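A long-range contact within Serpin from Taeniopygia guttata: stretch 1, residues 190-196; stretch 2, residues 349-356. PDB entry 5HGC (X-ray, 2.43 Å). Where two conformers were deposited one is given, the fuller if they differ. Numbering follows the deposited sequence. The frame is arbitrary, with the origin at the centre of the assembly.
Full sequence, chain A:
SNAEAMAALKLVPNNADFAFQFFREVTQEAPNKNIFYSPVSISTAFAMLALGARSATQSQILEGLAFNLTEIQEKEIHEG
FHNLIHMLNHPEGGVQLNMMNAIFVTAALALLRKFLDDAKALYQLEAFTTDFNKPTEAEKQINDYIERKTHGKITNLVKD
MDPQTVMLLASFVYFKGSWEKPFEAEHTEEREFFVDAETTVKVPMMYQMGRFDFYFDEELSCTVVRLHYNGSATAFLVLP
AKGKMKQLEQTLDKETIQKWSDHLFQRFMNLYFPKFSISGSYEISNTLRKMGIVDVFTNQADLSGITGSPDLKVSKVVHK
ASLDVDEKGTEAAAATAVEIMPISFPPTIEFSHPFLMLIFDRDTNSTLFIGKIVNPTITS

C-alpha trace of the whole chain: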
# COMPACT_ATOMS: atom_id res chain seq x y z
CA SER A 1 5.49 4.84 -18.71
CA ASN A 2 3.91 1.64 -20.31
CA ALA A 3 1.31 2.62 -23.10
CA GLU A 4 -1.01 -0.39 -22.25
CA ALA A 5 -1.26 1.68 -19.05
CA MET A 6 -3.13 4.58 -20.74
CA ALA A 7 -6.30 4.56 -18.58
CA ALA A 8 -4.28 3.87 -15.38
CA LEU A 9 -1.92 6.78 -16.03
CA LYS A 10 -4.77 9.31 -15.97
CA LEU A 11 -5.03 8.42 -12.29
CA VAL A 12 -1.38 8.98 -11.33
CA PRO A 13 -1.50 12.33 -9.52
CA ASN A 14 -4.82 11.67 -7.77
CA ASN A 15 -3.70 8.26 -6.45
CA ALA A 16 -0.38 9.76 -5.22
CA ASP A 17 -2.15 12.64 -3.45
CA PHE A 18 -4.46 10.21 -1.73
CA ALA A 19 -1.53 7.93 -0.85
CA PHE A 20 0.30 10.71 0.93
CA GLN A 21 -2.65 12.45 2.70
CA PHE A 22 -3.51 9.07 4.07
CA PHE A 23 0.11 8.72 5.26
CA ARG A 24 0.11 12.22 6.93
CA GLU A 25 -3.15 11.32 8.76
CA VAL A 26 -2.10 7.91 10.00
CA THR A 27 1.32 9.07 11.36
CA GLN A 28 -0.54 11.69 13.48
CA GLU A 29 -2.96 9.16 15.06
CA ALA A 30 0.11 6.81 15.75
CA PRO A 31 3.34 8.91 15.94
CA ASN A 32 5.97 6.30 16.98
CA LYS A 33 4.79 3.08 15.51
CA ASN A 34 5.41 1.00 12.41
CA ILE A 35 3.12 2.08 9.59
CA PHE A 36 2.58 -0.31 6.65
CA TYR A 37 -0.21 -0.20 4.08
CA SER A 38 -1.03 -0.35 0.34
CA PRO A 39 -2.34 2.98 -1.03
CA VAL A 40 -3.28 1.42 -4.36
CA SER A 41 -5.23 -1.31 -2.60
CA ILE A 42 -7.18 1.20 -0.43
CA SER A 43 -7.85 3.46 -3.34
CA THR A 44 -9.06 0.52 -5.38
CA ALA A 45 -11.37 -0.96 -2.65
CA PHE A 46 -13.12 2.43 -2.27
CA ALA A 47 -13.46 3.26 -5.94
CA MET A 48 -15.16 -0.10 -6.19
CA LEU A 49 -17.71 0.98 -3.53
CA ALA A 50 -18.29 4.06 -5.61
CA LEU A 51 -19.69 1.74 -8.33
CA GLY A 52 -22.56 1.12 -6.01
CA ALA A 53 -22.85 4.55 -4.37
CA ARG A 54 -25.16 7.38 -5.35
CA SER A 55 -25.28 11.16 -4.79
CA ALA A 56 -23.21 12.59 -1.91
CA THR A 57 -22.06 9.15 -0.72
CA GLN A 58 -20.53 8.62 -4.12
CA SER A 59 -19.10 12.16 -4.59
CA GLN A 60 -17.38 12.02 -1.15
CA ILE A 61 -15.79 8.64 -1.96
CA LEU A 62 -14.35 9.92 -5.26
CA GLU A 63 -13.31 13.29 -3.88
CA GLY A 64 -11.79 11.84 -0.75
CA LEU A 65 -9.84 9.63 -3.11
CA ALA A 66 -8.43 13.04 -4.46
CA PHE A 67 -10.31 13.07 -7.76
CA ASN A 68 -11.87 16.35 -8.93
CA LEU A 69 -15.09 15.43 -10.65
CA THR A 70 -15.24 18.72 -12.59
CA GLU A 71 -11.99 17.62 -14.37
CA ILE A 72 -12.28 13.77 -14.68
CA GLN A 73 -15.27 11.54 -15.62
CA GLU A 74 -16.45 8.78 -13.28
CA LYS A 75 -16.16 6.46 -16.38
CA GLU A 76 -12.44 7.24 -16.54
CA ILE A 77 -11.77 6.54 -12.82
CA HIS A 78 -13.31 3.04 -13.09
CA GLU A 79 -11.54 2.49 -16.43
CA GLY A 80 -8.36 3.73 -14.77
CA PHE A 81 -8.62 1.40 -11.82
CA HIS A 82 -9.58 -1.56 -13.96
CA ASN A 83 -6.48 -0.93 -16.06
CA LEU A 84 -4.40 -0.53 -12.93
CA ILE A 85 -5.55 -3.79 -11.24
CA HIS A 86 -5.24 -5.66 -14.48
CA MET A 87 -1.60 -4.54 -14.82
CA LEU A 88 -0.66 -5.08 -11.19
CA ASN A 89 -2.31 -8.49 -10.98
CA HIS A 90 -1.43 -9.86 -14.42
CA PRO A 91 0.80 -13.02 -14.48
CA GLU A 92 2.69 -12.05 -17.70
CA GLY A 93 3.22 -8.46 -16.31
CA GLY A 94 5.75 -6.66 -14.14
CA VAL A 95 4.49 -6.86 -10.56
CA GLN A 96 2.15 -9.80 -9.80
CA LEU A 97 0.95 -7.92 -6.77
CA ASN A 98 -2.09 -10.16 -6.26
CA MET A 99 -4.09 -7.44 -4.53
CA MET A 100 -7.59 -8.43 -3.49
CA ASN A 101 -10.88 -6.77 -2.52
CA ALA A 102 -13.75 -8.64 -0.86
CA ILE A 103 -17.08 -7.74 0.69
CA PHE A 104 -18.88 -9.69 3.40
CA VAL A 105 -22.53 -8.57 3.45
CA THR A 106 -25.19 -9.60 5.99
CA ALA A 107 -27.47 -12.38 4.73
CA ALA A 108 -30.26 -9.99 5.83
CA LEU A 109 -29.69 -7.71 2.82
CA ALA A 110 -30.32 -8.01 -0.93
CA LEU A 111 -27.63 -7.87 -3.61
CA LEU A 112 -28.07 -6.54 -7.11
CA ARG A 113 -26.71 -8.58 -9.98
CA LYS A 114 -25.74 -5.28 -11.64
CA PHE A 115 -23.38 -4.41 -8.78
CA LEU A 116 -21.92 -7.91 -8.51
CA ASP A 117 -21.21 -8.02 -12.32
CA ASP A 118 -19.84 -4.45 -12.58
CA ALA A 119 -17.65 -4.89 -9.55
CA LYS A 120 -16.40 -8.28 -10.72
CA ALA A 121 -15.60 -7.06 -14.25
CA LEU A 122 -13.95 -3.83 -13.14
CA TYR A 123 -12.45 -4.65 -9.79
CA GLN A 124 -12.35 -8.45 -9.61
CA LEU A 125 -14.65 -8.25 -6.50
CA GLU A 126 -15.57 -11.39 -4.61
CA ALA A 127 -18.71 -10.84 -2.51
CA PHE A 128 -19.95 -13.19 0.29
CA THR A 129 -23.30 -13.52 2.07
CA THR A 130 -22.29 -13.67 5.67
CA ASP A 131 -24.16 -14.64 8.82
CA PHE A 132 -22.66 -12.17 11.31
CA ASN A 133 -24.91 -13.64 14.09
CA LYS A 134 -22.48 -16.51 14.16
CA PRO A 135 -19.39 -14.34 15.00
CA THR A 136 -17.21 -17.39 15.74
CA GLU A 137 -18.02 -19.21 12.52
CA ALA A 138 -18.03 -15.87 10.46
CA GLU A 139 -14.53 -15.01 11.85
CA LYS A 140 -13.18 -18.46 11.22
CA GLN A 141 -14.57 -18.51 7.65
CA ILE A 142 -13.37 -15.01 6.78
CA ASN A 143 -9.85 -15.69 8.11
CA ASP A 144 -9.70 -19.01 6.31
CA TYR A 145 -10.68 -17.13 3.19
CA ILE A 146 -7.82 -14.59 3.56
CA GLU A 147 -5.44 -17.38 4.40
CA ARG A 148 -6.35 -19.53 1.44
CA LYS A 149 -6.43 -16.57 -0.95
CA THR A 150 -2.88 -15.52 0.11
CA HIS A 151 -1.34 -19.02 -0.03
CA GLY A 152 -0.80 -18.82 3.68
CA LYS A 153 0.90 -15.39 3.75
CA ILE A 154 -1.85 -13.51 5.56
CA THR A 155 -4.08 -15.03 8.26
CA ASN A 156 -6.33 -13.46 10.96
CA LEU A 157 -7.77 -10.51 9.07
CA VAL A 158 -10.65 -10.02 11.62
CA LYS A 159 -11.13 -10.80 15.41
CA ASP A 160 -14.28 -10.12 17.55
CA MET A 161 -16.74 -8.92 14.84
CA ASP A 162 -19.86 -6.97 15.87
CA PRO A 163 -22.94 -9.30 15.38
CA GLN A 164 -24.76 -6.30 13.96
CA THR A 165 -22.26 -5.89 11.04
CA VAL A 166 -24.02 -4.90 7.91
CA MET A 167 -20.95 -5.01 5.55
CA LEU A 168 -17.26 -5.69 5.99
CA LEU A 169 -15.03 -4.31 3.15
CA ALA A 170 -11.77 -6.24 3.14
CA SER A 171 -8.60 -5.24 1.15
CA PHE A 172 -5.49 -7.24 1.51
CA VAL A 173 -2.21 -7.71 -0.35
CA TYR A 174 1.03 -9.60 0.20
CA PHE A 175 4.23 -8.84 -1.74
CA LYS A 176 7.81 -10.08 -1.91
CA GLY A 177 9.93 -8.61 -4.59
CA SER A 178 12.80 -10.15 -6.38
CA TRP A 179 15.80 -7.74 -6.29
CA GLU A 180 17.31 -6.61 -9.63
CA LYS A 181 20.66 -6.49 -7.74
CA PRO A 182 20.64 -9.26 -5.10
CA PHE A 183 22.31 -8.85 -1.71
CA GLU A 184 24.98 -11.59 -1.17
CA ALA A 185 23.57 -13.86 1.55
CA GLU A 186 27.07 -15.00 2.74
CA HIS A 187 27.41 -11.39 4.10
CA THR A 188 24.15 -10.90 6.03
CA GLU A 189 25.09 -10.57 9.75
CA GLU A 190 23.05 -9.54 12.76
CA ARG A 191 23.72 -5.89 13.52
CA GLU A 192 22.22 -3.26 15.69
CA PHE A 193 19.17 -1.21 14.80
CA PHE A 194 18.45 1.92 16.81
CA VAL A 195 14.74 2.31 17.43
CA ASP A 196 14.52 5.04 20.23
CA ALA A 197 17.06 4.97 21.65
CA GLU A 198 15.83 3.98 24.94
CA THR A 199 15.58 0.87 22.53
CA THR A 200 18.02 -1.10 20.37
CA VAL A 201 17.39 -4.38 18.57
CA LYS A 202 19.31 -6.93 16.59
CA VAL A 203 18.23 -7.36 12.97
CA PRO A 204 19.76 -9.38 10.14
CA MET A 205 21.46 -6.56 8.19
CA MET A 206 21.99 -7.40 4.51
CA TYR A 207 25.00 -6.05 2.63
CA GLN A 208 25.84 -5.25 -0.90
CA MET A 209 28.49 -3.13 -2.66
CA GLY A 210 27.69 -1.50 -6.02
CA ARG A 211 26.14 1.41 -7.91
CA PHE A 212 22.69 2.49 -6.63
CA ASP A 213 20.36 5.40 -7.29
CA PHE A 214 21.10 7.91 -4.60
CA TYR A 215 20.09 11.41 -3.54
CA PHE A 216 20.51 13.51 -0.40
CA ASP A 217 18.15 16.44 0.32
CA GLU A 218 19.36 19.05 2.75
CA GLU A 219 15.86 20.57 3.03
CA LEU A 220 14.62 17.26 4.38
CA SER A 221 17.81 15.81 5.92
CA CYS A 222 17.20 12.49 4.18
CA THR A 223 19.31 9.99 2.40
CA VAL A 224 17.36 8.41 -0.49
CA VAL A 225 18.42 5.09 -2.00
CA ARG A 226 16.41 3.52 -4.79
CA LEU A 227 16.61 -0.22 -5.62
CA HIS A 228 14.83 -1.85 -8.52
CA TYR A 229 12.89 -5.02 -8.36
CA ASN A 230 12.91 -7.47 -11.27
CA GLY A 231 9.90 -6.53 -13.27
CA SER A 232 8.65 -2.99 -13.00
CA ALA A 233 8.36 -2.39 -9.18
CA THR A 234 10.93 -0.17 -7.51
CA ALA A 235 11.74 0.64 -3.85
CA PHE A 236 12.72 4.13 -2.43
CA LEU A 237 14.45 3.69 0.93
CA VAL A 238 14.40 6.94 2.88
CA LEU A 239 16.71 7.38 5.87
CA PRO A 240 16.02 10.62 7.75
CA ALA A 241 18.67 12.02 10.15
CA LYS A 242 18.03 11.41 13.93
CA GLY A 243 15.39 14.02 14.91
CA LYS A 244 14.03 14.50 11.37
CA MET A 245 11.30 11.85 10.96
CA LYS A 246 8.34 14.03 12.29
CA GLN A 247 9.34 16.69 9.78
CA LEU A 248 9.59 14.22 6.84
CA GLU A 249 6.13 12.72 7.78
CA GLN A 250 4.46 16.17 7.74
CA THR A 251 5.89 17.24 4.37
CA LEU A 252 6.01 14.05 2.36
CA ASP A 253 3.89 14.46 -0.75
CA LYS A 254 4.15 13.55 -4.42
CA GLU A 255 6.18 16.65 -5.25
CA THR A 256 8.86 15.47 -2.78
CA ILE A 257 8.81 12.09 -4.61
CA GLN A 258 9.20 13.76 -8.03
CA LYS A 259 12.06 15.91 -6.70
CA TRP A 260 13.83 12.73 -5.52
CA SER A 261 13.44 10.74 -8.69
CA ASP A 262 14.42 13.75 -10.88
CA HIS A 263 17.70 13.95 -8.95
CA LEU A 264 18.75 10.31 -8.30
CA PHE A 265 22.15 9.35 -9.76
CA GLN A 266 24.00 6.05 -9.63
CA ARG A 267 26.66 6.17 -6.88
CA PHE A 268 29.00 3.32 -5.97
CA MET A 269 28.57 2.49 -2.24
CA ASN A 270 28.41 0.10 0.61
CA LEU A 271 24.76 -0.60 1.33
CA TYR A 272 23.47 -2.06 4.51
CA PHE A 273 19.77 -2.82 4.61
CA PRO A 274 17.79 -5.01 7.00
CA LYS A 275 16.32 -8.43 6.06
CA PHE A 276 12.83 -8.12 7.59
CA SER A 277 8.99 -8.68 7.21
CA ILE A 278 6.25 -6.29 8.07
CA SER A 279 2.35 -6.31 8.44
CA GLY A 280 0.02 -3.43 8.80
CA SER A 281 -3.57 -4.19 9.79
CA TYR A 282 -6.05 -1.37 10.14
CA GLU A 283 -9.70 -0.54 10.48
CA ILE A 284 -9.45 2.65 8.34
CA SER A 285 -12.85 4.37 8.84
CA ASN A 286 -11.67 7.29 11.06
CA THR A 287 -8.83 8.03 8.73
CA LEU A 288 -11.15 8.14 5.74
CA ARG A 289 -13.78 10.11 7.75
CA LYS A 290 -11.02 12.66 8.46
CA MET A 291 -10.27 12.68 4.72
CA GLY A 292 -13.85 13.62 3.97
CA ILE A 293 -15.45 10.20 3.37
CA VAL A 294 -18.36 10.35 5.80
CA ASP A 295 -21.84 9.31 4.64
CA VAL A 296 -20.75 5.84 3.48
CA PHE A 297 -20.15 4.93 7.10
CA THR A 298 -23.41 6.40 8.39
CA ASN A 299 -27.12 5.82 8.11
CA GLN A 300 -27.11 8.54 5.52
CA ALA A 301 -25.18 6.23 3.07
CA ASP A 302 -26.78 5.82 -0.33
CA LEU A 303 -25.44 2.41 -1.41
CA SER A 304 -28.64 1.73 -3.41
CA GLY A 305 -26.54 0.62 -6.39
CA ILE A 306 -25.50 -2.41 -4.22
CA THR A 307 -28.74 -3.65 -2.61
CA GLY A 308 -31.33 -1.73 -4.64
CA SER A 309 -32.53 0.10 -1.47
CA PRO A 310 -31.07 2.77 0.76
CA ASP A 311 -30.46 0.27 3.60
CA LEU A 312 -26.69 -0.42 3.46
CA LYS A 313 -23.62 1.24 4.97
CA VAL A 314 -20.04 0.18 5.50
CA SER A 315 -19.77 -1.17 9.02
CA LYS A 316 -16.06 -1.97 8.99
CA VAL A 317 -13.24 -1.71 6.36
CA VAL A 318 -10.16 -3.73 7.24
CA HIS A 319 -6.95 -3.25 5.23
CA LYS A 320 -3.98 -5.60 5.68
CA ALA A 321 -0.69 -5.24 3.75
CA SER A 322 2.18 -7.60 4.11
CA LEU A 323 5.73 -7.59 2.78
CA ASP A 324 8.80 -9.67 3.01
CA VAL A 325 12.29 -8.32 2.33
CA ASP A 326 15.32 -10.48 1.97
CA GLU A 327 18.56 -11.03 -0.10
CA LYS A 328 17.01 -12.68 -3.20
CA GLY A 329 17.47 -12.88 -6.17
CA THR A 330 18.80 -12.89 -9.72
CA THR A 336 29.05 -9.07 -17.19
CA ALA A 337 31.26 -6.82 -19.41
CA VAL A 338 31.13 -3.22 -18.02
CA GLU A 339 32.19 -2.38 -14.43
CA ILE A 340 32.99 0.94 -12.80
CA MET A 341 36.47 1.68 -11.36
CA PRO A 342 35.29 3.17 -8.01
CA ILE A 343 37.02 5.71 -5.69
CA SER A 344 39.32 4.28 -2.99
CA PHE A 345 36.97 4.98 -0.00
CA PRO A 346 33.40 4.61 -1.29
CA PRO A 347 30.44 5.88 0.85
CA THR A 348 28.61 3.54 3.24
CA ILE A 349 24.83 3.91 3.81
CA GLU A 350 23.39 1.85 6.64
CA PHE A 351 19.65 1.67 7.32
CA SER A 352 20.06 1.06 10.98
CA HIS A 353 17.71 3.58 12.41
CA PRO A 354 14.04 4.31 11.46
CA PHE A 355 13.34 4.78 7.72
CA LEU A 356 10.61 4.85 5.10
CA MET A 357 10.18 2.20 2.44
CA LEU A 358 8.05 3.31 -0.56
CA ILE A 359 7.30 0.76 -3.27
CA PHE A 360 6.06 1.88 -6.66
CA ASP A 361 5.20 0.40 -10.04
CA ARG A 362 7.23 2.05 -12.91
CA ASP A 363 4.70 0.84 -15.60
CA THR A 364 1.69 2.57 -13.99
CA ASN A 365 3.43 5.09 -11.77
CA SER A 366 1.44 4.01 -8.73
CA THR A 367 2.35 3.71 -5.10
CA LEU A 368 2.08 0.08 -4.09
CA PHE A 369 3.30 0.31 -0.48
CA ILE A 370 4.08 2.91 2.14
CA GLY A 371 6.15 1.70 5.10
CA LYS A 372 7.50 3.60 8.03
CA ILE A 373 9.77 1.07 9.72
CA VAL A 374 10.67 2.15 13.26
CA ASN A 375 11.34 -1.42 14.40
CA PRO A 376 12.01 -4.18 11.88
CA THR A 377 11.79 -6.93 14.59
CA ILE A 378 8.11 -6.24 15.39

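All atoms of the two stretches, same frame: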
# COMPACT_ATOMS: atom_id res chain seq x y z
N GLU A 190 23.90 -10.28 11.85
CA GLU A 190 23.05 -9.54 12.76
C GLU A 190 23.81 -8.33 13.26
O GLU A 190 24.97 -8.45 13.65
CB GLU A 190 22.43 -10.39 13.91
CG GLU A 190 23.36 -10.93 15.00
CD GLU A 190 22.65 -11.14 16.34
OE1 GLU A 190 23.32 -11.07 17.38
OE2 GLU A 190 21.41 -11.36 16.35
N ARG A 191 23.17 -7.17 13.15
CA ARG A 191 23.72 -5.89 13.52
C ARG A 191 22.66 -5.12 14.27
O ARG A 191 21.51 -5.53 14.32
CB ARG A 191 24.15 -5.09 12.28
CG ARG A 191 25.48 -5.53 11.67
CD ARG A 191 25.79 -4.75 10.41
NE ARG A 191 26.24 -3.38 10.68
CZ ARG A 191 27.51 -3.00 10.71
NH1 ARG A 191 27.81 -1.73 10.94
NH2 ARG A 191 28.47 -3.88 10.48
N GLU A 192 23.06 -3.99 14.83
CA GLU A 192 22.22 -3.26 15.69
C GLU A 192 21.38 -2.27 14.93
O GLU A 192 21.87 -1.62 14.01
CB GLU A 192 23.06 -2.54 16.72
CG GLU A 192 23.42 -3.42 17.91
CD GLU A 192 24.19 -2.69 18.99
OE1 GLU A 192 24.62 -1.52 18.78
OE2 GLU A 192 24.35 -3.31 20.06
N PHE A 193 20.11 -2.15 15.35
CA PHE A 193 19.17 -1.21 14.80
C PHE A 193 18.70 -0.35 15.94
O PHE A 193 18.26 -0.87 16.99
CB PHE A 193 17.98 -1.95 14.11
CG PHE A 193 17.07 -1.04 13.34
CD1 PHE A 193 16.13 -0.23 14.00
CD2 PHE A 193 17.18 -0.94 11.95
CE1 PHE A 193 15.33 0.67 13.31
CE2 PHE A 193 16.38 -0.03 11.25
CZ PHE A 193 15.45 0.76 11.93
N PHE A 194 18.72 0.96 15.74
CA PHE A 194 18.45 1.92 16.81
C PHE A 194 17.06 2.49 16.65
O PHE A 194 16.85 3.42 15.90
CB PHE A 194 19.59 2.99 16.96
CG PHE A 194 20.98 2.35 16.97
CD1 PHE A 194 21.47 1.72 18.14
CD2 PHE A 194 21.76 2.27 15.78
CE1 PHE A 194 22.71 1.05 18.14
CE2 PHE A 194 22.99 1.60 15.78
CZ PHE A 194 23.47 1.00 16.96
N VAL A 195 16.13 1.89 17.39
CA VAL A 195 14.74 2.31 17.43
C VAL A 195 14.48 3.69 18.07
O VAL A 195 13.78 4.50 17.44
CB VAL A 195 13.86 1.22 18.09
CG1 VAL A 195 12.38 1.58 18.01
CG2 VAL A 195 14.09 -0.15 17.45
N ASP A 196 15.06 3.98 19.26
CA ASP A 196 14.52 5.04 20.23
C ASP A 196 15.30 6.33 20.70
O ASP A 196 14.72 7.43 20.70
CB ASP A 196 13.98 4.36 21.50
CG ASP A 196 12.50 4.39 21.58
OD1 ASP A 196 11.87 5.33 21.06
OD2 ASP A 196 11.93 3.47 22.19
N ILE A 349 26.17 3.54 3.30
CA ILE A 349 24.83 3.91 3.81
C ILE A 349 24.27 2.71 4.56
O ILE A 349 24.22 1.59 4.03
CB ILE A 349 23.82 4.29 2.71
CG1 ILE A 349 24.38 5.37 1.74
CG2 ILE A 349 22.46 4.72 3.29
CD1 ILE A 349 24.81 6.68 2.37
N GLU A 350 23.87 2.93 5.81
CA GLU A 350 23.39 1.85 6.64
C GLU A 350 22.00 2.15 7.22
O GLU A 350 21.84 3.09 7.98
CB GLU A 350 24.41 1.54 7.74
CG GLU A 350 23.87 0.53 8.72
CD GLU A 350 24.90 -0.05 9.66
OE1 GLU A 350 25.86 0.69 10.01
OE2 GLU A 350 24.71 -1.24 10.01
N PHE A 351 20.99 1.39 6.82
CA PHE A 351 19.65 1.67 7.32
C PHE A 351 19.53 1.00 8.67
O PHE A 351 19.16 -0.17 8.79
CB PHE A 351 18.61 1.16 6.32
CG PHE A 351 18.43 2.08 5.15
CD1 PHE A 351 19.38 2.09 4.09
CD2 PHE A 351 17.34 2.96 5.11
CE1 PHE A 351 19.24 2.97 3.01
CE2 PHE A 351 17.20 3.82 4.03
CZ PHE A 351 18.15 3.85 2.98
N SER A 352 19.95 1.70 9.70
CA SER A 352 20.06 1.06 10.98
C SER A 352 19.35 1.92 12.02
O SER A 352 19.50 1.72 13.20
CB SER A 352 21.52 0.81 11.34
OG SER A 352 22.15 2.06 11.54
N HIS A 353 18.63 2.90 11.55
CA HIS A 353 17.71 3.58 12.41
C HIS A 353 16.37 3.78 11.60
O HIS A 353 16.29 3.36 10.43
CB HIS A 353 18.38 4.82 13.01
CG HIS A 353 18.76 5.86 12.02
ND1 HIS A 353 19.99 5.88 11.41
CD2 HIS A 353 18.06 6.91 11.52
CE1 HIS A 353 20.05 6.90 10.57
NE2 HIS A 353 18.89 7.55 10.62
N PRO A 354 15.31 4.35 12.20
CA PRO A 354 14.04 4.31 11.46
C PRO A 354 14.07 4.99 10.09
O PRO A 354 14.72 6.04 9.92
CB PRO A 354 13.07 5.05 12.40
CG PRO A 354 13.64 4.83 13.75
CD PRO A 354 15.12 5.02 13.50
N PHE A 355 13.35 4.38 9.14
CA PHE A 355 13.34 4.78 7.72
C PHE A 355 11.99 4.51 7.06
O PHE A 355 11.22 3.71 7.55
CB PHE A 355 14.42 4.00 6.99
CG PHE A 355 14.20 2.50 6.99
CD1 PHE A 355 14.63 1.71 8.07
CD2 PHE A 355 13.59 1.87 5.86
CE1 PHE A 355 14.42 0.34 8.07
CE2 PHE A 355 13.45 0.48 5.84
CZ PHE A 355 13.86 -0.28 6.95
N LEU A 356 11.73 5.16 5.94
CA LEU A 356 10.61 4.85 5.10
C LEU A 356 11.01 3.89 4.01
O LEU A 356 12.16 3.94 3.49
CB LEU A 356 10.05 6.10 4.46
CG LEU A 356 9.74 7.27 5.39
CD1 LEU A 356 8.98 8.33 4.61
CD2 LEU A 356 8.93 6.82 6.59
O HOH W 1 24.60 -1.75 12.91

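The two stretches lie about 160 residues apart in sequence, yet a strand in stretch 1 runs alongside a loop between two strands. The nearest CA atoms are those of Phe 193 and Ser 352, 4.5 Å apart.

The interface opens with Arg 191. Its CA-to-CB bond points toward stretch 2, and it forms a salt bridge with Glu 350, Arg 191 NE lying 2.7 Å from Glu 350 OE2. Arg 191 NH1 adds a hydrogen bond to Glu 350 OE1 at 3.2 Å and a weak one to Glu 350 OE2 at 3.3 Å. Glu 350 OE2 sits at the guanidinium edge, near its plane, where the N-H groups point, so opposite charges and directional bonding reinforce each other.

Glu 192 contributes through its backbone, as its carboxylate leads away. A water donates to Glu 192 O and to Glu 350 OE2, its oxygen 2.9 Å from each, tying the strand's backbone to the same acid that holds Arg 191.

Phe 193 is the buried apolar anchor. One face of its ring is covered by backbone, Ser 352 C and His 353 CA, while Phe 193 CE2 meets Phe 355 CE1 at 3.8 Å and Phe 193 CE1 lies 4.4 Å from Pro 354 CD. A broad, flat ring suits this site because it can contact backbone and side chains together. The backbone O of Ser 352 receives a CA-H...O contact from Phe 193 CA at 3.4 Å.

Ser 352 O also accepts a nearly straight hydrogen bond from Phe 194 N, at 2.8 Å and 171°, the one direct backbone hydrogen bond between the stretches. The Phe 194 ring lies obliquely to Ser 352 O. Pro 354 offers apolar ring carbons to the Phe 193 ring and to backbone oxygens: Phe 194 O rests 3.4 Å from Pro 354 CD. The CA-to-CB bond of Val 195 points away, but Val 195 O reaches Pro 354 CG at 3.7 Å.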